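Local coordinates for protein Rab GDP dissociation inhibitor alpha (Naegleria fowleri, PDB 6C87) that probably binds prenylated, GDP-bound Rab GTPases, slows their release of GDP and carries them in soluble form between membranes, at residues L18-L22 and T23-I27; G29-V33 and S34-V38; V429-Y432 and E433-T436. All coordinates share one frame; numbering follows the deposited sequence.

Interaction 1: L18-L22 and T23-I27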
ATOM      1  N   LEU A  18       8.527  25.714 -13.812  1.00 41.07           N
ATOM      2  CA  LEU A  18       9.128  26.432 -14.931  1.00 40.85           C
ATOM      3  C   LEU A  18       9.085  25.569 -16.190  1.00 46.40           C
ATOM      4  O   LEU A  18       9.679  24.486 -16.225  1.00 46.09           O
ATOM      5  CB  LEU A  18      10.562  26.831 -14.589  1.00 40.45           C
ATOM      6  CG  LEU A  18      10.691  27.709 -13.339  1.00 52.68           C
ATOM      7  CD1 LEU A  18      12.140  28.092 -13.039  1.00 50.26           C
ATOM      8  CD2 LEU A  18       9.835  28.957 -13.481  1.00 55.13           C
ATOM      9  N   GLY A  19       8.414  26.061 -17.226  1.00 48.21           N
ATOM     10  CA  GLY A  19       8.262  25.373 -18.496  1.00 43.75           C
ATOM     11  C   GLY A  19       6.933  24.642 -18.612  1.00 43.65           C
ATOM     12  O   GLY A  19       6.368  24.159 -17.625  1.00 45.71           O
ATOM     13  N   THR A  20       6.420  24.550 -19.844  1.00 40.89           N
ATOM     14  CA  THR A  20       5.116  23.932 -20.082  1.00 42.80           C
ATOM     15  C   THR A  20       5.215  22.700 -20.978  1.00 41.31           C
ATOM     16  O   THR A  20       4.274  22.385 -21.707  1.00 37.62           O
ATOM     17  CB  THR A  20       4.112  24.921 -20.682  1.00 40.98           C
ATOM     18  OG1 THR A  20       4.668  25.555 -21.844  1.00 41.13           O
ATOM     19  CG2 THR A  20       3.736  25.984 -19.649  1.00 43.58           C
ATOM     20  N   GLY A  21       6.336  21.979 -20.939  1.00 39.45           N
ATOM     21  CA  GLY A  21       6.318  20.616 -21.425  1.00 35.14           C
ATOM     22  C   GLY A  21       5.349  19.777 -20.617  1.00 35.29           C
ATOM     23  O   GLY A  21       4.955  20.140 -19.506  1.00 41.26           O
ATOM     24  N   LEU A  22       4.965  18.627 -21.168  1.00 32.32           N
ATOM     25  CA  LEU A  22       3.908  17.852 -20.522  1.00 35.56           C
ATOM     26  C   LEU A  22       4.289  17.468 -19.100  1.00 40.72           C
ATOM     27  O   LEU A  22       3.455  17.542 -18.191  1.00 45.81           O
ATOM     28  CB  LEU A  22       3.566  16.605 -21.336  1.00 38.48           C
ATOM     29  CG  LEU A  22       2.439  15.778 -20.701  1.00 42.45           C
ATOM     30  CD1 LEU A  22       1.183  16.610 -20.497  1.00 43.79           C
ATOM     31  CD2 LEU A  22       2.123  14.537 -21.516  1.00 44.06           C
ATOM     32  N   THR A  23       5.545  17.069 -18.887  1.00 36.05           N
ATOM     33  CA  THR A  23       5.974  16.648 -17.559  1.00 40.23           C
ATOM     34  C   THR A  23       5.720  17.730 -16.519  1.00 40.76           C
ATOM     35  O   THR A  23       5.184  17.456 -15.436  1.00 44.10           O
ATOM     36  CB  THR A  23       7.453  16.268 -17.583  1.00 43.95           C
ATOM     37  OG1 THR A  23       7.626  15.111 -18.411  1.00 46.25           O
ATOM     38  CG2 THR A  23       7.945  15.955 -16.165  1.00 35.37           C
ATOM     39  N   GLU A  24       6.094  18.972 -16.830  1.00 39.04           N
ATOM     40  CA  GLU A  24       5.867  20.063 -15.886  1.00 39.49           C
ATOM     41  C   GLU A  24       4.378  20.332 -15.693  1.00 41.31           C
ATOM     42  O   GLU A  24       3.924  20.568 -14.566  1.00 44.37           O
ATOM     43  CB  GLU A  24       6.593  21.323 -16.360  1.00 42.08           C
ATOM     44  CG  GLU A  24       8.099  21.361 -16.077  1.00 43.91           C
ATOM     45  CD  GLU A  24       8.909  20.339 -16.875  1.00 50.38           C
ATOM     46  OE1 GLU A  24       8.597  20.097 -18.062  1.00 48.41           O
ATOM     47  OE2 GLU A  24       9.876  19.786 -16.306  1.00 48.86           O
ATOM     48  N   CYS A  25       3.599  20.275 -16.776  1.00 39.70           N
ATOM     49  CA  CYS A  25       2.164  20.518 -16.672  1.00 37.95           C
ATOM     50  C   CYS A  25       1.490  19.498 -15.759  1.00 39.63           C
ATOM     51  O   CYS A  25       0.590  19.846 -14.988  1.00 39.08           O
ATOM     52  CB  CYS A  25       1.530  20.502 -18.064  1.00 41.35           C
ATOM     53  SG  CYS A  25       1.960  21.922 -19.122  1.00 45.15           S
ATOM     54  N   VAL A  26       1.901  18.227 -15.845  1.00 35.93           N
ATOM     55  CA  VAL A  26       1.299  17.179 -15.028  1.00 30.70           C
ATOM     56  C   VAL A  26       1.722  17.318 -13.569  1.00 41.16           C
ATOM     57  O   VAL A  26       0.909  17.138 -12.653  1.00 49.35           O
ATOM     58  CB  VAL A  26       1.663  15.794 -15.587  1.00 38.21           C
ATOM     59  CG1 VAL A  26       1.152  14.696 -14.656  1.00 38.11           C
ATOM     60  CG2 VAL A  26       1.081  15.624 -16.983  1.00 39.16           C
ATOM     61  N   ILE A  27       3.000  17.609 -13.324  1.00 37.27           N
ATOM     62  CA  ILE A  27       3.450  17.844 -11.956  1.00 41.54           C
ATOM     63  C   ILE A  27       2.719  19.043 -11.357  1.00 44.99           C
ATOM     64  O   ILE A  27       2.244  18.996 -10.214  1.00 45.61           O
ATOM     65  CB  ILE A  27       4.983  18.021 -11.924  1.00 42.14           C
ATOM     66  CG1 ILE A  27       5.677  16.684 -12.179  1.00 40.28           C
ATOM     67  CG2 ILE A  27       5.445  18.565 -10.576  1.00 39.00           C
ATOM     68  CD1 ILE A  27       5.425  15.661 -11.089  1.00 39.80           C
TER
HETATM   69  O   HOH W   1       8.627  22.252 -19.536  1.00 43.46           O
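Glu-24 reaches back from the first turn of a helix and lies against the loop around Gly-19 and Gly-21. This is the glycine-rich turn of a Rossmann-type beta-alpha-beta unit. It joins strand 15-18 to helix 22-33, and Gly-21 is the N-cap. The Glu-24 CB lies 3.1 Å from Gly-19 O. Glu-24 CG is beside the backbone N (chi1 -79°) and lies 3.5 Å from Leu-18 O. A bend at chi2 (68°) then turns the carboxylate toward the start of the helix. There Glu-24 OE1 accepts a bond from a water at 2.6 Å. The same water accepts from Gly-21 N at 2.7 Å, so it joins the acid to the N-cap backbone. OE2 is held from outside by Ser-412 OG. The helix N terminus may favour the charged form of this buried acid. Cys-25 N bonds to Gly-21 O at 3.1 Å and opens the regular helical pattern. Thr-20 OG1 faces another part of the fold, where it bonds to Asp-42 OD2 and Gly-48 N. The next helical bond runs from Val-26 N to Leu-22 O at 2.9 Å. Beside that bond, Leu-22 CD1 meets Val-26 CG2 at 3.7 Å.

Interaction 2: G29-V33 and S34-V38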
ATOM      1  N   GLY A  29      -0.243  20.238 -12.212  1.00 37.97           N
ATOM      2  CA  GLY A  29      -1.632  19.877 -11.964  1.00 37.28           C
ATOM      3  C   GLY A  29      -1.812  18.987 -10.747  1.00 44.67           C
ATOM      4  O   GLY A  29      -2.750  19.172  -9.965  1.00 48.97           O
ATOM      5  N   LEU A  30      -0.926  18.001 -10.576  1.00 45.33           N
ATOM      6  CA  LEU A  30      -0.997  17.132  -9.405  1.00 42.27           C
ATOM      7  C   LEU A  30      -0.811  17.921  -8.116  1.00 48.67           C
ATOM      8  O   LEU A  30      -1.497  17.667  -7.117  1.00 53.31           O
ATOM      9  CB  LEU A  30       0.051  16.025  -9.507  1.00 41.79           C
ATOM     10  CG  LEU A  30      -0.256  14.878 -10.467  1.00 36.15           C
ATOM     11  CD1 LEU A  30       0.975  14.026 -10.635  1.00 36.76           C
ATOM     12  CD2 LEU A  30      -1.415  14.049  -9.933  1.00 36.16           C
ATOM     13  N   LEU A  31       0.112  18.888  -8.116  1.00 51.22           N
ATOM     14  CA  LEU A  31       0.320  19.712  -6.928  1.00 57.18           C
ATOM     15  C   LEU A  31      -0.913  20.551  -6.610  1.00 64.50           C
ATOM     16  O   LEU A  31      -1.266  20.732  -5.440  1.00 64.26           O
ATOM     17  CB  LEU A  31       1.543  20.608  -7.124  1.00 52.67           C
ATOM     18  CG  LEU A  31       2.899  19.916  -7.217  1.00 49.33           C
ATOM     19  CD1 LEU A  31       3.917  20.859  -7.819  1.00 49.50           C
ATOM     20  CD2 LEU A  31       3.348  19.473  -5.832  1.00 48.99           C
ATOM     21  N   SER A  32      -1.580  21.072  -7.641  1.00 68.29           N
ATOM     22  CA  SER A  32      -2.743  21.923  -7.415  1.00 61.54           C
ATOM     23  C   SER A  32      -3.914  21.125  -6.852  1.00 58.72           C
ATOM     24  O   SER A  32      -4.613  21.600  -5.952  1.00 63.26           O
ATOM     25  CB  SER A  32      -3.135  22.638  -8.708  1.00 61.82           C
ATOM     26  OG  SER A  32      -2.158  23.604  -9.064  1.00 60.34           O
ATOM     27  N   VAL A  33      -4.173  19.927  -7.389  1.00 54.91           N
ATOM     28  CA  VAL A  33      -5.284  19.131  -6.874  1.00 53.78           C
ATOM     29  C   VAL A  33      -4.981  18.561  -5.492  1.00 56.28           C
ATOM     30  O   VAL A  33      -5.904  18.136  -4.784  1.00 56.91           O
ATOM     31  CB  VAL A  33      -5.671  18.010  -7.858  1.00 43.69           C
ATOM     32  CG1 VAL A  33      -5.902  18.586  -9.236  1.00 40.45           C
ATOM     33  CG2 VAL A  33      -4.629  16.906  -7.879  1.00 39.72           C
ATOM     34  N   SER A  34      -3.715  18.554  -5.077  1.00 53.17           N
ATOM     35  CA  SER A  34      -3.370  18.178  -3.711  1.00 59.32           C
ATOM     36  C   SER A  34      -3.487  19.340  -2.721  1.00 61.64           C
ATOM     37  O   SER A  34      -3.244  19.135  -1.527  1.00 67.17           O
ATOM     38  CB  SER A  34      -1.956  17.580  -3.662  1.00 59.24           C
ATOM     39  OG  SER A  34      -0.956  18.557  -3.901  1.00 67.09           O
ATOM     40  N   GLY A  35      -3.832  20.547  -3.179  1.00 59.47           N
ATOM     41  CA  GLY A  35      -4.045  21.689  -2.308  1.00 55.73           C
ATOM     42  C   GLY A  35      -2.944  22.732  -2.312  1.00 57.38           C
ATOM     43  O   GLY A  35      -3.089  23.766  -1.642  1.00 63.45           O
ATOM     44  N   LYS A  36      -1.859  22.500  -3.052  1.00 51.87           N
ATOM     45  CA  LYS A  36      -0.707  23.392  -3.057  1.00 51.04           C
ATOM     46  C   LYS A  36      -0.970  24.642  -3.895  1.00 54.77           C
ATOM     47  O   LYS A  36      -1.688  24.608  -4.900  1.00 56.02           O
ATOM     48  CB  LYS A  36       0.535  22.673  -3.608  1.00 51.37           C
ATOM     49  CG  LYS A  36       0.950  21.381  -2.887  1.00 53.49           C
ATOM     50  CD  LYS A  36       1.317  21.637  -1.425  1.00 60.50           C
ATOM     51  CE  LYS A  36       1.937  20.391  -0.799  1.00 68.17           C
ATOM     52  NZ  LYS A  36       2.902  20.659   0.309  1.00 72.95           N
ATOM     53  N   LYS A  37      -0.371  25.755  -3.472  1.00 56.47           N
ATOM     54  CA  LYS A  37      -0.430  27.004  -4.225  1.00 56.80           C
ATOM     55  C   LYS A  37       0.763  27.061  -5.176  1.00 56.41           C
ATOM     56  O   LYS A  37       1.918  27.080  -4.733  1.00 47.65           O
ATOM     57  CB  LYS A  37      -0.445  28.210  -3.287  1.00 53.89           C
ATOM     58  CG  LYS A  37      -0.817  29.513  -3.975  1.00 53.32           C
ATOM     59  CD  LYS A  37      -0.524  30.705  -3.094  1.00 58.26           C
ATOM     60  CE  LYS A  37      -0.734  32.008  -3.840  1.00 62.17           C
ATOM     61  NZ  LYS A  37      -0.232  33.156  -3.047  1.00 69.05           N
ATOM     62  N   VAL A  38       0.483  27.095  -6.475  1.00 54.27           N
ATOM     63  CA  VAL A  38       1.489  26.918  -7.517  1.00 47.63           C
ATOM     64  C   VAL A  38       1.578  28.188  -8.354  1.00 49.53           C
ATOM     65  O   VAL A  38       0.552  28.760  -8.742  1.00 55.46           O
ATOM     66  CB  VAL A  38       1.175  25.695  -8.404  1.00 49.67           C
ATOM     67  CG1 VAL A  38       2.170  25.580  -9.549  1.00 44.10           C
ATOM     68  CG2 VAL A  38       1.191  24.411  -7.574  1.00 48.38           C
TER
HETATM   69  O   HOH W   2      -2.459  26.039  -7.645  1.00 41.76           O
HETATM   70  O   HOH W   3      -4.262  24.488  -5.011  1.00 50.76           O
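Leu-31 O, in the last turn of helix 22-33, takes bonds from Lys-36 N at 3.0 Å and Ser-34 OG at 2.7 Å. The two donors reach it from opposite faces of the carbonyl plane. The Lys-36 bond pairs with one from Gly-35 N to Ser-32 O, 3.1 Å. Together they form a Schellman motif, and Gly-35 has the expected positive phi (105°). Ser-34 N bonds to Leu-30 O at 3.1 Å and more weakly to Leu-31 O. Ser-34 OG sits between its own backbone N and carbonyl carbon (chi1 70°), which folds the hydroxyl back over the helix end.

Two waters add polar links. One hydrogen-bonds to Ser-32 OG and donates to Lys-36 O. The other donates to both Ser-32 O and Lys-36 O, the latter at 2.6 Å.

Apolar contact comes from Val-38. Val-38 CG2 lies 3.8 Å from Leu-31 CB.

The turn leads the chain from helix 22-33 into strand 38-41. Val-38 rests on Val-17 and Leu-31 on Val-15, both of strand 15-18. Leu-30 packs on Ile-98 and Thr-102 of helix 94-102, and Tyr-432 of helix 422-436 touches Leu-30, Leu-31 and Ser-34.

Interaction 3: V429-Y432 and E433-T436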
ATOM      1  N   VAL A 429       6.123  10.302 -12.126  1.00 44.16           N
ATOM      2  CA  VAL A 429       5.947   9.609 -10.853  1.00 41.79           C
ATOM      3  C   VAL A 429       7.179   9.775  -9.983  1.00 46.71           C
ATOM      4  O   VAL A 429       7.079  10.030  -8.776  1.00 51.73           O
ATOM      5  CB  VAL A 429       5.646   8.120 -11.085  1.00 40.47           C
ATOM      6  CG1 VAL A 429       5.726   7.366  -9.759  1.00 40.03           C
ATOM      7  CG2 VAL A 429       4.282   7.951 -11.733  1.00 39.09           C
ATOM      8  N   ASP A 430       8.358   9.616 -10.581  1.00 45.83           N
ATOM      9  CA  ASP A 430       9.586   9.757  -9.816  1.00 44.98           C
ATOM     10  C   ASP A 430       9.724  11.173  -9.273  1.00 46.75           C
ATOM     11  O   ASP A 430      10.043  11.368  -8.095  1.00 43.09           O
ATOM     12  CB  ASP A 430      10.784   9.360 -10.672  1.00 43.29           C
ATOM     13  CG  ASP A 430      12.082   9.483  -9.923  1.00 48.65           C
ATOM     14  OD1 ASP A 430      12.181   8.894  -8.817  1.00 53.19           O
ATOM     15  OD2 ASP A 430      13.007  10.132 -10.451  1.00 46.67           O
ATOM     16  N   ILE A 431       9.475  12.177 -10.122  1.00 47.03           N
ATOM     17  CA  ILE A 431       9.547  13.571  -9.684  1.00 48.60           C
ATOM     18  C   ILE A 431       8.583  13.824  -8.529  1.00 51.61           C
ATOM     19  O   ILE A 431       8.938  14.455  -7.524  1.00 53.88           O
ATOM     20  CB  ILE A 431       9.266  14.518 -10.865  1.00 46.73           C
ATOM     21  CG1 ILE A 431      10.421  14.480 -11.871  1.00 43.23           C
ATOM     22  CG2 ILE A 431       9.013  15.939 -10.373  1.00 49.78           C
ATOM     23  CD1 ILE A 431      10.033  14.986 -13.259  1.00 40.38           C
ATOM     24  N   TYR A 432       7.350  13.331  -8.652  1.00 50.80           N
ATOM     25  CA  TYR A 432       6.363  13.577  -7.606  1.00 49.44           C
ATOM     26  C   TYR A 432       6.741  12.867  -6.315  1.00 54.76           C
ATOM     27  O   TYR A 432       6.527  13.401  -5.219  1.00 60.42           O
ATOM     28  CB  TYR A 432       4.967  13.158  -8.075  1.00 41.13           C
ATOM     29  CG  TYR A 432       3.868  13.755  -7.230  1.00 42.39           C
ATOM     30  CD1 TYR A 432       3.553  15.104  -7.325  1.00 48.76           C
ATOM     31  CD2 TYR A 432       3.139  12.970  -6.336  1.00 44.24           C
ATOM     32  CE1 TYR A 432       2.547  15.663  -6.551  1.00 58.57           C
ATOM     33  CE2 TYR A 432       2.129  13.519  -5.552  1.00 46.48           C
ATOM     34  CZ  TYR A 432       1.838  14.869  -5.665  1.00 56.75           C
ATOM     35  OH  TYR A 432       0.843  15.433  -4.896  1.00 57.59           O
ATOM     36  N   GLU A 433       7.319  11.669  -6.419  1.00 52.76           N
ATOM     37  CA  GLU A 433       7.790  10.979  -5.220  1.00 56.15           C
ATOM     38  C   GLU A 433       8.945  11.736  -4.571  1.00 54.64           C
ATOM     39  O   GLU A 433       9.019  11.832  -3.339  1.00 57.41           O
ATOM     40  CB  GLU A 433       8.223   9.561  -5.570  1.00 52.33           C
ATOM     41  CG  GLU A 433       7.088   8.594  -5.777  1.00 51.49           C
ATOM     42  CD  GLU A 433       7.592   7.245  -6.212  1.00 54.29           C
ATOM     43  OE1 GLU A 433       8.780   7.175  -6.600  1.00 59.58           O
ATOM     44  OE2 GLU A 433       6.816   6.264  -6.170  1.00 53.45           O
ATOM     45  N   ARG A 434       9.846  12.288  -5.387  1.00 54.16           N
ATOM     46  CA  ARG A 434      10.941  13.091  -4.858  1.00 47.39           C
ATOM     47  C   ARG A 434      10.428  14.346  -4.171  1.00 57.13           C
ATOM     48  O   ARG A 434      11.005  14.785  -3.169  1.00 60.97           O
ATOM     49  CB  ARG A 434      11.908  13.461  -5.982  1.00 49.74           C
ATOM     50  CG  ARG A 434      12.775  12.315  -6.472  1.00 45.81           C
ATOM     51  CD  ARG A 434      12.964  12.374  -7.978  1.00 43.68           C
ATOM     52  NE  ARG A 434      13.533  13.647  -8.394  1.00 48.82           N
ATOM     53  CZ  ARG A 434      13.657  14.034  -9.658  1.00 47.52           C
ATOM     54  NH1 ARG A 434      13.255  13.242 -10.642  1.00 43.48           N
ATOM     55  NH2 ARG A 434      14.190  15.217  -9.940  1.00 45.55           N
ATOM     56  N   ILE A 435       9.334  14.923  -4.674  1.00 59.22           N
ATOM     57  CA  ILE A 435       8.791  16.135  -4.068  1.00 60.57           C
ATOM     58  C   ILE A 435       8.160  15.821  -2.713  1.00 60.07           C
ATOM     59  O   ILE A 435       8.500  16.436  -1.697  1.00 66.29           O
ATOM     60  CB  ILE A 435       7.776  16.796  -5.023  1.00 53.43           C
ATOM     61  CG1 ILE A 435       8.482  17.353  -6.256  1.00 50.92           C
ATOM     62  CG2 ILE A 435       7.004  17.902  -4.312  1.00 47.49           C
ATOM     63  CD1 ILE A 435       7.536  17.756  -7.358  1.00 50.24           C
ATOM     64  N   THR A 436       7.274  14.823  -2.668  1.00 55.76           N
ATOM     65  CA  THR A 436       6.494  14.536  -1.468  1.00 57.39           C
ATOM     66  C   THR A 436       7.208  13.621  -0.480  1.00 61.80           C
ATOM     67  O   THR A 436       6.755  13.501   0.664  1.00 62.14           O
ATOM     68  CB  THR A 436       5.137  13.913  -1.836  1.00 59.79           C
ATOM     69  OG1 THR A 436       5.332  12.631  -2.446  1.00 62.43           O
ATOM     70  CG2 THR A 436       4.386  14.815  -2.814  1.00 54.75           C
TER
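Asp-430 holds CG anti to its backbone N (chi1 -180°), and Arg-434 bends at chi2 and chi3 (57° at chi3). These torsions bring carboxylate and guanidinium together one turn apart on the alpha-helix 422-436, an i to i+4 salt bridge. Arg-434 NH1 donates to Asp-430 OD2 at 3.1 Å. It comes from above the carboxylate plane, and the two flat groups are turned 48° against each other. The acid lies at the edge of the guanidinium, while Ile-431 CA is over one of its faces. Ile-431 CG1 also lies beside NH1. Arg-434 has further partners: NE bonds to Asp-403 O, and NH2 bonds weakly to Ile-411 O. The charge is therefore tied to neighbouring loop and strand backbone as well as to the helix.

Glu-433 runs extended alongside Val-429, with OE2 3.9 Å from Val-429 CG1. That oxygen bonds to Phe-440 N, beyond the helix end. Glu-433 OE1 lies 4.4 Å from Asp-430 OD1, a like-charge pair that Arg-434 probably eases.

On the buried side, Ile-431 CG2 meets Ile-435 CD1 at 3.8 Å, and Ile-435 packs on Met-290 and Val-292 of strand 290-293. Backbone bonds run along the turn, such as Thr-436 N to Tyr-432 O at 3.0 Å. Thr-436 CG2 makes a CH-pi contact over one face of the Tyr-432 ring, 4.0 Å from its centroid and offset toward the rim.

The three contacts follow in series from the N terminus, and none nests in or crosses another. Interaction 1 closes the turn from strand 15-18 into helix 22-33. Interaction 2 closes the turn at the other end of that helix, before strand 38-41. The two sit at either end of the helix of one beta-alpha-beta crossover, with centres about 13 Å apart. Interaction 3 comes almost 400 residues later, on helix 422-436 near the C terminus. This helix packs against helix 22-33 and touches both earlier contacts. Ile-27 CD1 meets Ile-431 CG2 at 3.7 Å, and Thr-23 CG2 meets Ile-431 CD1 at 3.7 Å. Helices from the N-terminal and C-terminal parts of the chain thus lie together against the parallel sheet.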